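Local coordinates for protein Cow rumen GH26 endo-mannanase (Metagenome, PDB 6UEH) that cleaves internal beta-1,4-mannosidic linkages of mannans such as galactomannan, as a rumen GH26 endo-mannanase that also carries a CBM6-like accessory domain, at residues 269-274 with 330-335; 339-344 with 373-378; 347-352 with 357-362. All blocks are in the same frame, centred on the assembly; numbering follows the deposited sequence.

Contact 1: residues 269-274 with 330-335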
# COMPACT_ATOMS: atom_id res chain seq x y z
N PHE A 269 -9.10 23.33 14.78
CA PHE A 269 -8.69 23.67 13.42
C PHE A 269 -9.67 23.05 12.42
O PHE A 269 -9.82 21.84 12.38
CB PHE A 269 -7.26 23.18 13.18
CG PHE A 269 -6.67 23.58 11.85
CD1 PHE A 269 -6.88 22.81 10.71
CD2 PHE A 269 -5.85 24.70 11.75
CE1 PHE A 269 -6.32 23.17 9.50
CE2 PHE A 269 -5.29 25.06 10.54
CZ PHE A 269 -5.52 24.29 9.41
N LYS A 270 -10.34 23.90 11.64
CA LYS A 270 -11.28 23.42 10.64
C LYS A 270 -10.54 22.96 9.39
O LYS A 270 -10.08 23.79 8.60
CB LYS A 270 -12.31 24.50 10.30
CG LYS A 270 -13.25 24.84 11.44
CD LYS A 270 -14.33 25.82 11.00
CE LYS A 270 -15.28 26.14 12.14
NZ LYS A 270 -14.57 26.73 13.31
N THR A 271 -10.44 21.65 9.22
CA THR A 271 -9.65 21.06 8.14
C THR A 271 -10.03 21.59 6.75
O THR A 271 -9.16 21.96 5.96
CB THR A 271 -9.77 19.52 8.14
OG1 THR A 271 -9.14 18.99 9.31
CG2 THR A 271 -9.12 18.92 6.90
N ALA A 272 -11.33 21.63 6.47
CA ALA A 272 -11.81 22.05 5.16
C ALA A 272 -11.44 23.50 4.84
O ALA A 272 -11.32 23.87 3.67
CB ALA A 272 -13.32 21.87 5.08
N ASP A 273 -11.23 24.32 5.87
CA ASP A 273 -10.97 25.74 5.67
C ASP A 273 -9.51 26.04 5.33
O ASP A 273 -9.19 27.16 4.94
CB ASP A 273 -11.39 26.54 6.90
CG ASP A 273 -12.89 26.74 6.98
OD1 ASP A 273 -13.57 26.52 5.95
OD2 ASP A 273 -13.39 27.13 8.05
N CYS A 274 -8.63 25.06 5.47
CA CYS A 274 -7.21 25.31 5.23
C CYS A 274 -6.94 25.64 3.77
O CYS A 274 -5.89 26.20 3.44
CB CYS A 274 -6.36 24.11 5.67
SG CYS A 274 -6.38 22.69 4.56
N GLY A 330 -7.36 14.37 7.06
CA GLY A 330 -8.36 13.43 6.59
C GLY A 330 -9.69 13.57 7.32
O GLY A 330 -10.66 12.87 7.02
N LYS A 331 -9.72 14.50 8.27
CA LYS A 331 -10.85 14.68 9.17
C LYS A 331 -12.13 15.11 8.47
O LYS A 331 -13.23 14.84 8.95
CB LYS A 331 -10.47 15.70 10.25
CG LYS A 331 -11.44 15.82 11.41
CD LYS A 331 -10.91 16.82 12.42
CE LYS A 331 -11.84 16.97 13.61
NZ LYS A 331 -11.28 17.93 14.60
N ALA A 332 -11.99 15.79 7.34
CA ALA A 332 -13.14 16.33 6.62
C ALA A 332 -13.61 15.43 5.48
O ALA A 332 -14.49 15.80 4.71
CB ALA A 332 -12.82 17.72 6.09
N GLY A 333 -13.02 14.24 5.38
CA GLY A 333 -13.45 13.28 4.38
C GLY A 333 -12.57 13.21 3.15
O GLY A 333 -11.66 14.03 2.96
N ALA A 334 -12.84 12.23 2.29
CA ALA A 334 -12.02 11.96 1.12
C ALA A 334 -12.01 13.11 0.11
O ALA A 334 -10.95 13.51 -0.37
CB ALA A 334 -12.48 10.68 0.44
N LYS A 335 -13.19 13.65 -0.19
CA LYS A 335 -13.31 14.71 -1.19
C LYS A 335 -12.51 15.95 -0.79
O LYS A 335 -11.75 16.49 -1.59
CB LYS A 335 -14.77 15.08 -1.41
CG LYS A 335 -14.98 16.16 -2.46
CD LYS A 335 -16.44 16.58 -2.55
CE LYS A 335 -16.64 17.67 -3.59
NZ LYS A 335 -15.85 18.90 -3.29
O HOH W 1 -12.02 20.35 13.13
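Thr271 and Ala272 meet Lys331 and Ala332 in a small loop-to-loop contact, mostly apolar with one water bridge, where the loop between strand 261-262 and helix 280-301 lies against the turn that leads into helix 334-351. The buried area is modest, 169 Å² summed over both sides, and Ala272 and Ala332 are the nearest pair of CA atoms, 6.1 Å apart. With Thr271 OG1 anti to the carbonyl carbon (chi1 -68°), the CG2 methyl points at the turn, 4.0 Å from Ala332 CB, while Ala272 CB lies 4.3 Å from the same Ala332 CB. The other branch, Thr271 OG1, sits 3.7 Å from Lys331 CB, but its polar bond goes to the carbonyl of Trp328, so the hydroxyl ties this loop to the chain just ahead of the turn.

Lys331 runs fully extended past this methyl cluster and donates to a water (NZ to water 2.9 Å), which in turn donates to Phe269 O at 2.8 Å. Lys331 NZ also bonds the carbonyl of Thr265, earlier in the same loop, so a water and a carbonyl both hold it. A type I beta turn from Gly330 to Gly333, closed by Gly333 N to Gly330 O, presents Lys331 and Ala332 to the loop. Gly333 then takes the N-cap position of helix 334-351, an entry into a barrel helix from a beta-to-alpha loop, as in the (beta/alpha)8 fold of GH26 enzymes.

Contact 2: residues 339-344 with 373-378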
# COMPACT_ATOMS: atom_id res chain seq x y z
N GLU A 339 -8.79 17.59 -2.39
CA GLU A 339 -8.66 19.01 -2.70
C GLU A 339 -7.45 19.61 -1.98
O GLU A 339 -6.74 20.45 -2.54
CB GLU A 339 -9.94 19.76 -2.32
CG GLU A 339 -11.15 19.35 -3.14
CD GLU A 339 -12.42 20.08 -2.73
OE1 GLU A 339 -13.52 19.60 -3.08
OE2 GLU A 339 -12.32 21.14 -2.07
N ILE A 340 -7.20 19.17 -0.75
CA ILE A 340 -6.04 19.63 0.01
C ILE A 340 -4.74 19.16 -0.64
O ILE A 340 -3.78 19.92 -0.75
CB ILE A 340 -6.09 19.14 1.47
CG1 ILE A 340 -7.30 19.75 2.19
CG2 ILE A 340 -4.81 19.50 2.20
CD1 ILE A 340 -7.45 19.31 3.63
N TRP A 341 -4.71 17.90 -1.08
CA TRP A 341 -3.56 17.36 -1.79
C TRP A 341 -3.26 18.17 -3.05
O TRP A 341 -2.11 18.53 -3.31
CB TRP A 341 -3.78 15.89 -2.17
CG TRP A 341 -2.65 15.29 -2.97
CD1 TRP A 341 -2.45 15.39 -4.32
CD2 TRP A 341 -1.57 14.49 -2.47
NE1 TRP A 341 -1.32 14.71 -4.68
CE2 TRP A 341 -0.76 14.15 -3.57
CE3 TRP A 341 -1.21 14.03 -1.19
CZ2 TRP A 341 0.39 13.36 -3.43
CZ3 TRP A 341 -0.07 13.26 -1.06
CH2 TRP A 341 0.72 12.93 -2.17
N LYS A 342 -4.29 18.43 -3.84
CA LYS A 342 -4.14 19.21 -5.06
C LYS A 342 -3.65 20.62 -4.75
O LYS A 342 -2.84 21.18 -5.48
CB LYS A 342 -5.46 19.26 -5.84
CG LYS A 342 -5.88 17.92 -6.41
CD LYS A 342 -7.16 18.04 -7.23
CE LYS A 342 -7.56 16.70 -7.83
NZ LYS A 342 -8.82 16.80 -8.61
N TYR A 343 -4.14 21.19 -3.64
CA TYR A 343 -3.71 22.51 -3.19
C TYR A 343 -2.21 22.53 -2.95
O TYR A 343 -1.51 23.41 -3.44
CB TYR A 343 -4.47 22.90 -1.91
CG TYR A 343 -4.17 24.30 -1.41
CD1 TYR A 343 -3.09 24.56 -0.58
CD2 TYR A 343 -5.00 25.37 -1.75
CE1 TYR A 343 -2.82 25.83 -0.12
CE2 TYR A 343 -4.75 26.65 -1.28
CZ TYR A 343 -3.65 26.87 -0.47
OH TYR A 343 -3.40 28.15 -0.01
N LEU A 344 -1.72 21.56 -2.18
CA LEU A 344 -0.30 21.47 -1.86
C LEU A 344 0.54 21.23 -3.11
O LEU A 344 1.58 21.86 -3.30
CB LEU A 344 -0.06 20.35 -0.84
CG LEU A 344 1.41 20.10 -0.46
CD1 LEU A 344 2.03 21.34 0.18
CD2 LEU A 344 1.52 18.90 0.47
N TRP A 373 -9.84 8.36 -1.91
CA TRP A 373 -8.76 9.14 -1.31
C TRP A 373 -7.59 9.31 -2.27
O TRP A 373 -6.55 9.86 -1.89
CB TRP A 373 -8.29 8.49 -0.01
CG TRP A 373 -9.34 8.41 1.05
CD1 TRP A 373 -10.32 7.46 1.16
CD2 TRP A 373 -9.53 9.32 2.15
NE1 TRP A 373 -11.10 7.72 2.26
CE2 TRP A 373 -10.64 8.85 2.88
CE3 TRP A 373 -8.87 10.47 2.58
CZ2 TRP A 373 -11.10 9.51 4.02
CZ3 TRP A 373 -9.33 11.12 3.71
CH2 TRP A 373 -10.44 10.63 4.42
N TYR A 374 -7.75 8.84 -3.50
CA TYR A 374 -6.72 8.96 -4.53
C TYR A 374 -6.89 10.27 -5.29
O TYR A 374 -7.98 10.58 -5.78
CB TYR A 374 -6.78 7.76 -5.48
CG TYR A 374 -5.76 7.79 -6.60
CD1 TYR A 374 -4.41 7.96 -6.34
CD2 TYR A 374 -6.16 7.61 -7.92
CE1 TYR A 374 -3.48 7.98 -7.37
CE2 TYR A 374 -5.24 7.62 -8.95
CZ TYR A 374 -3.90 7.81 -8.67
OH TYR A 374 -2.99 7.82 -9.70
N ALA A 375 -5.82 11.04 -5.40
CA ALA A 375 -5.89 12.38 -5.99
C ALA A 375 -5.85 12.36 -7.52
O ALA A 375 -6.04 13.40 -8.15
CB ALA A 375 -4.76 13.24 -5.46
N GLY A 376 -5.61 11.20 -8.11
CA GLY A 376 -5.63 11.07 -9.56
C GLY A 376 -4.25 10.95 -10.18
O GLY A 376 -3.26 11.37 -9.60
N ASP A 377 -4.21 10.39 -11.39
CA ASP A 377 -2.95 10.11 -12.08
C ASP A 377 -2.09 11.35 -12.32
O ASP A 377 -0.87 11.25 -12.40
CB ASP A 377 -3.22 9.43 -13.43
CG ASP A 377 -3.79 8.03 -13.27
OD1 ASP A 377 -3.67 7.46 -12.17
OD2 ASP A 377 -4.35 7.51 -14.26
N GLU A 378 -2.74 12.50 -12.45
CA GLU A 378 -2.02 13.73 -12.79
C GLU A 378 -1.46 14.44 -11.56
O GLU A 378 -0.77 15.45 -11.69
CB GLU A 378 -2.94 14.66 -13.59
CG GLU A 378 -4.09 15.30 -12.80
CD GLU A 378 -5.27 14.35 -12.55
OE1 GLU A 378 -5.18 13.16 -12.89
OE2 GLU A 378 -6.29 14.82 -12.01
O HOH W 2 -8.00 13.99 -9.84
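One water oxygen is held by three groups from both sides of the contact: it donates to Ala375 O at 2.7 Å and to Glu378 OE2, and it accepts from Lys342 NZ, the longest of the three at 3.2 Å. In the TIM-barrel fold of this GH26 domain, the bridge links helix 334-351 to the loop running from strand 357-362 to strand 382-387. Lys342 and Glu378 do not form a direct salt bridge, since NZ and OE2 stand 4.7 Å apart, yet their opposite charges probably favour each other through the water. The extended Lys342 chain brings CE alongside Ala375 O as well.

Beside this water bridge, Ala375 inserts its methyl against the pyrrole part of the Trp341 indole. Trp341 has CG anti to its backbone N (chi1 177°), which turns the indole to the loop, and its NE1 is fixed by the carbonyl of Tyr379. The loop is braced internally by Tyr374 OH, which donates to the anti lone pair of Asp377 OD1 at 2.6 Å, while Gly376 N lies 3.5 Å above the centre of the Tyr374 ring. The closest apolar approach is Trp341 CD1 to Ala375 CB, 3.4 Å.

Contact 3: residues 347-352 with 357-362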
# COMPACT_ATOMS: atom_id res chain seq x y z
N LYS A 347 0.59 24.43 -5.12
CA LYS A 347 1.38 25.44 -4.42
C LYS A 347 2.88 25.21 -4.57
O LYS A 347 3.63 26.13 -4.88
CB LYS A 347 1.00 25.49 -2.94
CG LYS A 347 -0.12 26.46 -2.61
CD LYS A 347 0.31 27.90 -2.85
CE LYS A 347 -0.76 28.89 -2.41
NZ LYS A 347 -2.02 28.77 -3.20
N LEU A 348 3.32 23.97 -4.34
CA LEU A 348 4.74 23.65 -4.39
C LEU A 348 5.31 23.72 -5.81
O LEU A 348 6.41 24.23 -6.01
CB LEU A 348 5.00 22.26 -3.80
CG LEU A 348 4.82 22.09 -2.29
CD1 LEU A 348 5.41 20.76 -1.82
CD2 LEU A 348 5.44 23.25 -1.52
N THR A 349 4.56 23.22 -6.79
CA THR A 349 5.07 23.14 -8.15
C THR A 349 4.95 24.47 -8.90
O THR A 349 5.83 24.83 -9.67
CB THR A 349 4.34 22.05 -8.98
OG1 THR A 349 2.94 22.34 -9.06
CG2 THR A 349 4.55 20.68 -8.36
N ASN A 350 3.87 25.21 -8.66
CA ASN A 350 3.65 26.45 -9.39
C ASN A 350 4.19 27.68 -8.66
O ASN A 350 5.04 28.39 -9.19
CB ASN A 350 2.15 26.64 -9.67
CG ASN A 350 1.61 25.58 -10.61
OD1 ASN A 350 2.26 25.22 -11.59
ND2 ASN A 350 0.41 25.09 -10.32
N GLU A 351 3.71 27.92 -7.45
CA GLU A 351 4.09 29.11 -6.71
C GLU A 351 5.53 29.06 -6.22
O GLU A 351 6.24 30.07 -6.23
CB GLU A 351 3.14 29.33 -5.53
CG GLU A 351 3.42 30.58 -4.72
CD GLU A 351 2.19 31.11 -4.01
OE1 GLU A 351 1.24 31.54 -4.71
OE2 GLU A 351 2.17 31.10 -2.76
N TYR A 352 5.98 27.87 -5.81
CA TYR A 352 7.34 27.73 -5.28
C TYR A 352 8.30 27.10 -6.28
O TYR A 352 9.48 26.94 -5.98
CB TYR A 352 7.31 26.92 -3.98
CG TYR A 352 6.72 27.68 -2.82
CD1 TYR A 352 7.46 28.65 -2.15
CD2 TYR A 352 5.41 27.45 -2.41
CE1 TYR A 352 6.92 29.36 -1.09
CE2 TYR A 352 4.86 28.16 -1.35
CZ TYR A 352 5.62 29.11 -0.70
OH TYR A 352 5.08 29.81 0.36
N LEU A 357 10.43 16.63 -6.89
CA LEU A 357 9.68 15.75 -6.00
C LEU A 357 9.01 14.60 -6.73
O LEU A 357 8.45 14.77 -7.81
CB LEU A 357 8.62 16.55 -5.24
CG LEU A 357 9.10 17.80 -4.52
CD1 LEU A 357 7.93 18.53 -3.87
CD2 LEU A 357 10.17 17.45 -3.49
N ILE A 358 9.09 13.41 -6.13
CA ILE A 358 8.32 12.27 -6.57
C ILE A 358 7.16 12.09 -5.60
O ILE A 358 7.36 11.67 -4.46
CB ILE A 358 9.16 10.98 -6.64
CG1 ILE A 358 10.33 11.17 -7.61
CG2 ILE A 358 8.31 9.79 -7.05
CD1 ILE A 358 11.21 9.94 -7.76
N TRP A 359 5.96 12.45 -6.04
CA TRP A 359 4.81 12.52 -5.14
C TRP A 359 4.23 11.14 -4.83
O TRP A 359 3.64 10.49 -5.70
CB TRP A 359 3.73 13.42 -5.75
CG TRP A 359 4.17 14.85 -5.90
CD1 TRP A 359 4.95 15.38 -6.88
CD2 TRP A 359 3.84 15.93 -5.02
NE1 TRP A 359 5.13 16.73 -6.68
CE2 TRP A 359 4.46 17.09 -5.54
CE3 TRP A 359 3.08 16.04 -3.85
CZ2 TRP A 359 4.34 18.34 -4.92
CZ3 TRP A 359 2.97 17.28 -3.24
CH2 TRP A 359 3.60 18.41 -3.78
N GLU A 360 4.41 10.70 -3.59
CA GLU A 360 3.87 9.42 -3.15
C GLU A 360 2.67 9.63 -2.24
O GLU A 360 2.76 10.29 -1.21
CB GLU A 360 4.93 8.60 -2.42
CG GLU A 360 4.42 7.24 -1.94
CD GLU A 360 5.53 6.35 -1.40
OE1 GLU A 360 6.52 6.88 -0.87
OE2 GLU A 360 5.40 5.11 -1.52
N GLN A 361 1.54 9.06 -2.64
CA GLN A 361 0.32 9.17 -1.85
C GLN A 361 -0.06 7.82 -1.26
O GLN A 361 -0.07 6.81 -1.97
CB GLN A 361 -0.83 9.72 -2.70
CG GLN A 361 -2.12 9.93 -1.92
CD GLN A 361 -3.19 10.60 -2.75
OE1 GLN A 361 -3.58 10.10 -3.81
NE2 GLN A 361 -3.68 11.74 -2.28
N ASN A 362 -0.36 7.80 0.03
CA ASN A 362 -0.84 6.59 0.68
C ASN A 362 -2.25 6.26 0.23
O ASN A 362 -3.07 7.14 -0.00
CB ASN A 362 -0.80 6.73 2.20
CG ASN A 362 0.53 6.32 2.80
OD1 ASN A 362 1.21 7.13 3.43
ND2 ASN A 362 0.90 5.06 2.62
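Leu348 CD1 carries most of the contact, lying 3.6 Å from Trp359 CH2 and 3.9 Å from Leu357 CD1. The methyl touches both the six-membered ring of the indole and the end of the second leucine, whose side chain crosses that of Leu348 at about a right angle. Leu348 CB adds a further touch, 4.1 Å from Trp359 CH2, and one helix position on, Thr349 CG2 reaches Trp359 CZ2 at 4.2 Å. Every atom that meets across the interface is carbon.

Trp359 reaches the helix because its CG stands anti to the carbonyl carbon (chi1 -64°), carrying the six-membered ring outward from the strand. With an alanine here, Leu348 CD1 and Thr349 CG2 would probably lose their aromatic partner, and a gap would open between helix and strand.

Helix 334-351 and strand 357-362 follow one another as an alpha-to-beta step of the GH26 TIM barrel. Their short segments run roughly antiparallel, with 149° between their directions and axes 11.7 Å apart, a separation spanned by these side chains. Around this first shell, Phe308 of the neighbouring strand 306-309 touches both leucines, and Ile289 and Leu296 of helix 280-301 pack on Leu348. The Trp359 ring also meets that of Tyr345, whose carbonyl takes the hydrogen bond of Thr349 OG1. At the strand backbone, Trp359 N bonds Asp381 OD2.

Contact 1 sits on the turn leading into helix 334-351, contact 2 on its middle and contact 3 near its C-terminal end. Contact 3 is wholly buried and entirely carbon to carbon, as befits a helix pressed on the barrel sheet. Contact 2, centred about 10 Å from it, pairs a buried tryptophan-alanine touch with a water-bridged polar edge; contact 1, farther from the chain centre, is only partly buried and joins loops. Contacts 2 and 3 interlock through Gln361, whose OE1 accepts from Ala375 N. Contacts 1 and 2 meet where Trp373 packs on Ala334 and Cys274 SG lies by Ile340 CD1, whereas contacts 1 and 3 do not touch.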